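Glyoxalase family protein (Listeria monocytogenes, PDB 2P7P) probably catalyses the hydration of the antibiotic fosfomycin, as a manganese-dependent fosfomycin resistance protein of the glyoxalase superfamily. Local coordinates at residues S3-I8 and A50-C55; E29-S34 and F46-G51. All coordinates share one frame; numbering follows the deposited sequence.

Contact 1 (S3-I8 and A50-C55); sequences SGLSHI and AGLWIC. With MN (manganese (II) ion), chain I.
His7 and Trp53 meet where the first and last strands of a beta-alpha-beta-beta-beta module of the glyoxalase superfamily pair in parallel beside the manganese site. Strand 4-8 is outermost within its own chain, but Gly4, Leu5 and His7 pair with an antiparallel strand of the second subunit, so the sheet runs on across the dimer interface. Two backbone bonds join it to strand 52-55. Ile8 N donates to Trp53 O at 3.1 Å, and Cys55 N donates to Ile8 O at 2.8 Å, almost straight at 179°. Further back toward the N-terminus the strands splay apart, and a water fills in. It donates to Ser6 O and accepts from Trp53 N.

The side chains of His7 and Trp53 lie side by side and point the same way. His7 CB sits over one face of the indole, near its rim, 3.6 Å from Trp53 CD2. A chi1 of 59°, which sets CG between the backbone N and the carbonyl carbon, lays the imidazole beside the indole, an edge turned toward the six-membered ring and the planes at 50°. Ser6 O comes to the indole edge at CE3. On the other side of the sheet, Ile8 CB packs on Ile54 CD1.

Glu118 of the second subunit binds the same metal. The imidazole is held at both nitrogens: ND1 donates to Ser6 OG at 2.7 Å, nearly in the ring plane, and NE2 binds manganese at 2.3 Å.

Contact 2 (E29-S34 and F46-G51); sequences EEIYSS and FFLIAG
The Phe46 ring has Tyr32 CD2 over one face, offset toward the rim and 3.4 Å from Phe46 CD1. The two side chains run alongside each other in the same direction. Their ring planes are 32° apart, so the pair is oblique. Tyr32 reaches this place with CG anti to the backbone N (chi1 178°), while CG of Phe46 is anti to its carbonyl carbon. The Phe47 ring lies on the opposite side of the sheet. The backbone carbonyl carbon of Glu29 comes to its edge. The extended side chain of Glu30 passes it obliquely, with OE2 3.6 Å from Phe47 CE2 and the carboxylate plane steeply inclined to the ring.

These groups sit on an antiparallel hairpin. Glu29 and Leu48 form a hydrogen-bonded pair: Glu29 N donates to Leu48 O at 3.0 Å, and Leu48 N donates to Glu29 O at 2.8 Å. Glu30 and Phe47 form the next, non-hydrogen-bonded pair. A classic beta bulge follows: two residues, Ile31 and Tyr32, stand across from the single residue Phe46. Phe46 O takes a bond from Ile31 N at 3.0 Å and a weak one from Tyr32 N. Phe46 N returns a bond to Tyr32 O. The extra residue brings Tyr32 onto the same side as Phe46. Ile31 CG1 packs 4.0 Å from Leu48 CG.

Strand 29-33 lies outermost in the four-stranded sheet of this chain. Helix 15-25 covers the Phe47 side, with Thr19 and Leu22 against that ring. On the other side, Phe46 meets Trp53 edge-to-face and touches Cys55, while Leu124 and Leu128 of the second subunit pack on Leu48, Ile31 and Tyr32.

Both contacts belong to one four-stranded sheet and involve its two outermost strands within the chain. Strands 44-49 and 52-58 are neighbours between them. The contacts share Ala50 and Gly51 in the turn that joins these two strands. Ile54 O and Phe47 N, 2.6 Å apart, probably form a hydrogen bond across the middle. Contact 1 is buried, parallel and tied to the metal, with a polar histidine set against an indole. Contact 2 is partly buried and antiparallel, and is mainly aromatic and aliphatic, with glutamates at its margin. Phe46 joins the two contacts, close to Glu44, the probable proton acceptor.

Contact 1 (S3-I8 and A50-C55)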
loop_
_atom_site.group_PDB
_atom_site.type_symbol
_atom_site.label_atom_id
_atom_site.label_comp_id
_atom_site.label_asym_id
_atom_site.label_seq_id
_atom_site.Cartn_x
_atom_site.Cartn_y
_atom_site.Cartn_z
ATOM N N SER A 3 13.589 6.749 4.946
ATOM C CA SER A 3 13.183 8.134 5.170
ATOM C C SER A 3 11.674 8.178 5.360
ATOM O O SER A 3 11.158 8.873 6.232
ATOM C CB SER A 3 13.564 8.981 3.964
ATOM O OG SER A 3 14.929 8.796 3.638
ATOM N N GLY A 4 10.978 7.420 4.526
ATOM C CA GLY A 4 9.536 7.362 4.597
ATOM C C GLY A 4 8.996 6.662 3.371
ATOM O O GLY A 4 9.700 5.881 2.729
ATOM N N LEU A 5 7.742 6.951 3.045
ATOM C CA LEU A 5 7.089 6.353 1.891
ATOM C C LEU A 5 7.425 7.150 0.641
ATOM O O LEU A 5 7.386 8.376 0.656
ATOM C CB LEU A 5 5.578 6.348 2.101
ATOM C CG LEU A 5 4.713 5.603 1.092
ATOM C CD1 LEU A 5 5.067 4.115 1.074
ATOM C CD2 LEU A 5 3.257 5.803 1.483
ATOM N N SER A 6 7.769 6.457 -0.438
ATOM C CA SER A 6 8.081 7.139 -1.681
ATOM C C SER A 6 6.814 7.241 -2.523
ATOM O O SER A 6 6.392 8.333 -2.905
ATOM C CB SER A 6 9.150 6.378 -2.462
ATOM O OG SER A 6 9.358 6.967 -3.736
ATOM N N HIS A 7 6.206 6.097 -2.805
ATOM C CA HIS A 7 4.996 6.065 -3.610
ATOM C C HIS A 7 4.438 4.656 -3.685
ATOM O O HIS A 7 5.062 3.702 -3.214
ATOM C CB HIS A 7 5.290 6.556 -5.034
ATOM C CG HIS A 7 6.323 5.743 -5.757
ATOM N ND1 HIS A 7 7.678 5.917 -5.569
ATOM C CD2 HIS A 7 6.196 4.756 -6.673
ATOM C CE1 HIS A 7 8.341 5.075 -6.341
ATOM N NE2 HIS A 7 7.465 4.357 -7.021
ATOM N N ILE A 8 3.256 4.543 -4.280
ATOM C CA ILE A 8 2.591 3.264 -4.479
ATOM C C ILE A 8 2.217 3.215 -5.953
ATOM O O ILE A 8 1.664 4.174 -6.500
ATOM C CB ILE A 8 1.314 3.143 -3.625
ATOM C CG1 ILE A 8 1.682 3.123 -2.140
ATOM C CG2 ILE A 8 0.554 1.881 -3.992
ATOM C CD1 ILE A 8 0.480 3.129 -1.220
ATOM N N ALA A 50 -4.033 12.841 -0.854
ATOM C CA ALA A 50 -3.786 13.132 0.554
ATOM C C ALA A 50 -2.314 12.974 0.922
ATOM O O ALA A 50 -1.964 12.190 1.808
ATOM C CB ALA A 50 -4.649 12.233 1.436
ATOM N N GLY A 51 -1.460 13.727 0.234
ATOM C CA GLY A 51 -0.031 13.681 0.502
ATOM C C GLY A 51 0.712 12.568 -0.216
ATOM O O GLY A 51 1.847 12.744 -0.657
ATOM N N LEU A 52 0.067 11.417 -0.346
ATOM C CA LEU A 52 0.689 10.273 -0.988
ATOM C C LEU A 52 0.865 10.378 -2.497
ATOM O O LEU A 52 -0.011 10.858 -3.212
ATOM C CB LEU A 52 -0.106 9.014 -0.646
ATOM C CG LEU A 52 -0.268 8.826 0.865
ATOM C CD1 LEU A 52 -0.877 7.463 1.142
ATOM C CD2 LEU A 52 1.091 8.945 1.559
ATOM N N TRP A 53 2.015 9.917 -2.966
ATOM C CA TRP A 53 2.349 9.911 -4.382
ATOM C C TRP A 53 1.841 8.582 -4.950
ATOM O O TRP A 53 2.447 7.540 -4.736
ATOM C CB TRP A 53 3.871 10.041 -4.528
ATOM C CG TRP A 53 4.409 10.002 -5.929
ATOM C CD1 TRP A 53 3.703 10.151 -7.086
ATOM C CD2 TRP A 53 5.785 9.833 -6.319
ATOM N NE1 TRP A 53 4.547 10.085 -8.170
ATOM C CE2 TRP A 53 5.829 9.891 -7.729
ATOM C CE3 TRP A 53 6.981 9.640 -5.613
ATOM C CZ2 TRP A 53 7.025 9.762 -8.450
ATOM C CZ3 TRP A 53 8.169 9.512 -6.330
ATOM C CH2 TRP A 53 8.180 9.574 -7.733
ATOM N N ILE A 54 0.709 8.619 -5.646
ATOM C CA ILE A 54 0.126 7.413 -6.235
ATOM C C ILE A 54 0.382 7.387 -7.745
ATOM O O ILE A 54 0.072 8.344 -8.445
ATOM C CB ILE A 54 -1.407 7.360 -5.999
ATOM C CG1 ILE A 54 -1.723 7.565 -4.512
ATOM C CG2 ILE A 54 -1.972 6.026 -6.480
ATOM C CD1 ILE A 54 -1.169 6.487 -3.595
ATOM N N CYS A 55 0.955 6.293 -8.237
ATOM C CA CYS A 55 1.239 6.152 -9.661
ATOM C C CYS A 55 0.389 5.051 -10.260
ATOM O O CYS A 55 0.228 3.988 -9.668
ATOM C CB CYS A 55 2.714 5.813 -9.890
ATOM S SG CYS A 55 3.866 7.065 -9.296
HETATM MN MN MN I . 8.182 2.693 -8.432
HETATM O O HOH W 1 4.186 8.902 -1.281
#

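Contact 2 (E29-S34 and F46-G51)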
loop_
_atom_site.group_PDB
_atom_site.type_symbol
_atom_site.label_atom_id
_atom_site.label_comp_id
_atom_site.label_asym_id
_atom_site.label_seq_id
_atom_site.Cartn_x
_atom_site.Cartn_y
_atom_site.Cartn_z
ATOM N N GLU A 29 -5.296 14.402 -7.245
ATOM C CA GLU A 29 -4.734 15.515 -7.987
ATOM C C GLU A 29 -3.708 15.013 -8.997
ATOM O O GLU A 29 -2.609 14.611 -8.619
ATOM C CB GLU A 29 -4.051 16.486 -7.030
ATOM C CG GLU A 29 -3.835 17.860 -7.633
ATOM C CD GLU A 29 -2.875 18.706 -6.834
ATOM O OE1 GLU A 29 -2.940 18.667 -5.585
ATOM O OE2 GLU A 29 -2.061 19.416 -7.463
ATOM N N GLU A 30 -4.059 15.036 -10.278
ATOM C CA GLU A 30 -3.133 14.579 -11.307
ATOM C C GLU A 30 -1.983 15.575 -11.452
ATOM O O GLU A 30 -2.199 16.767 -11.672
ATOM C CB GLU A 30 -3.862 14.396 -12.642
ATOM C CG GLU A 30 -2.972 13.888 -13.768
ATOM C CD GLU A 30 -3.761 13.361 -14.957
ATOM O OE1 GLU A 30 -3.200 13.292 -16.073
ATOM O OE2 GLU A 30 -4.940 13.002 -14.774
ATOM N N ILE A 31 -0.757 15.080 -11.309
ATOM C CA ILE A 31 0.414 15.933 -11.414
ATOM C C ILE A 31 1.347 15.456 -12.510
ATOM O O ILE A 31 2.403 16.051 -12.724
ATOM C CB ILE A 31 1.244 15.952 -10.111
ATOM C CG1 ILE A 31 0.357 15.715 -8.885
ATOM C CG2 ILE A 31 1.964 17.290 -10.000
ATOM C CD1 ILE A 31 -0.531 16.879 -8.505
ATOM N N TYR A 32 0.970 14.387 -13.202
ATOM C CA TYR A 32 1.830 13.862 -14.258
ATOM C C TYR A 32 1.133 12.881 -15.190
ATOM O O TYR A 32 0.388 12.010 -14.755
ATOM C CB TYR A 32 3.053 13.177 -13.641
ATOM C CG TYR A 32 3.973 12.576 -14.667
ATOM C CD1 TYR A 32 4.881 13.368 -15.366
ATOM C CD2 TYR A 32 3.903 11.217 -14.979
ATOM C CE1 TYR A 32 5.698 12.821 -16.355
ATOM C CE2 TYR A 32 4.712 10.661 -15.965
ATOM C CZ TYR A 32 5.605 11.466 -16.649
ATOM O OH TYR A 32 6.401 10.918 -17.628
ATOM N N SER A 33 1.395 13.025 -16.482
ATOM C CA SER A 33 0.804 12.148 -17.482
ATOM C C SER A 33 1.836 11.888 -18.565
ATOM O O SER A 33 2.344 12.824 -19.171
ATOM C CB SER A 33 -0.437 12.799 -18.097
ATOM O OG SER A 33 -1.095 11.902 -18.976
ATOM N N SER A 34 2.155 10.621 -18.799
ATOM C CA SER A 34 3.134 10.285 -19.816
ATOM C C SER A 34 2.760 10.965 -21.128
ATOM O O SER A 34 3.613 11.184 -21.992
ATOM C CB SER A 34 3.204 8.773 -20.003
ATOM O OG SER A 34 1.927 8.229 -20.259
ATOM N N PHE A 46 0.629 10.060 -12.669
ATOM C CA PHE A 46 0.946 10.188 -11.257
ATOM C C PHE A 46 -0.058 11.109 -10.589
ATOM O O PHE A 46 -0.418 12.154 -11.127
ATOM C CB PHE A 46 2.363 10.741 -11.091
ATOM C CG PHE A 46 3.430 9.874 -11.713
ATOM C CD1 PHE A 46 4.729 10.341 -11.851
ATOM C CD2 PHE A 46 3.129 8.582 -12.157
ATOM C CE1 PHE A 46 5.717 9.535 -12.423
ATOM C CE2 PHE A 46 4.111 7.765 -12.732
ATOM C CZ PHE A 46 5.405 8.241 -12.864
ATOM N N PHE A 47 -0.515 10.715 -9.411
ATOM C CA PHE A 47 -1.480 11.518 -8.688
ATOM C C PHE A 47 -1.024 11.787 -7.266
ATOM O O PHE A 47 -0.144 11.111 -6.741
ATOM C CB PHE A 47 -2.835 10.812 -8.641
ATOM C CG PHE A 47 -3.342 10.374 -9.981
ATOM C CD1 PHE A 47 -2.966 9.146 -10.515
ATOM C CD2 PHE A 47 -4.216 11.177 -10.701
ATOM C CE1 PHE A 47 -3.456 8.714 -11.751
ATOM C CE2 PHE A 47 -4.714 10.762 -11.939
ATOM C CZ PHE A 47 -4.334 9.524 -12.466
ATOM N N LEU A 48 -1.620 12.805 -6.662
ATOM C CA LEU A 48 -1.346 13.148 -5.284
ATOM C C LEU A 48 -2.668 12.905 -4.569
ATOM O O LEU A 48 -3.661 13.574 -4.838
ATOM C CB LEU A 48 -0.964 14.616 -5.141
ATOM C CG LEU A 48 0.506 14.995 -4.975
ATOM C CD1 LEU A 48 0.565 16.471 -4.602
ATOM C CD2 LEU A 48 1.172 14.154 -3.885
ATOM N N ILE A 49 -2.690 11.923 -3.679
ATOM C CA ILE A 49 -3.899 11.623 -2.931
ATOM C C ILE A 49 -3.554 11.758 -1.457
ATOM O O ILE A 49 -2.851 10.920 -0.892
ATOM C CB ILE A 49 -4.396 10.200 -3.242
ATOM C CG1 ILE A 49 -4.814 10.124 -4.712
ATOM C CG2 ILE A 49 -5.543 9.833 -2.321
ATOM C CD1 ILE A 49 -5.213 8.750 -5.175
ATOM N N ALA A 50 -4.033 12.841 -0.854
ATOM C CA ALA A 50 -3.786 13.132 0.554
ATOM C C ALA A 50 -2.314 12.974 0.922
ATOM O O ALA A 50 -1.964 12.190 1.808
ATOM C CB ALA A 50 -4.649 12.233 1.436
ATOM N N GLY A 51 -1.460 13.727 0.234
ATOM C CA GLY A 51 -0.031 13.681 0.502
ATOM C C GLY A 51 0.712 12.568 -0.216
ATOM O O GLY A 51 1.847 12.744 -0.657
#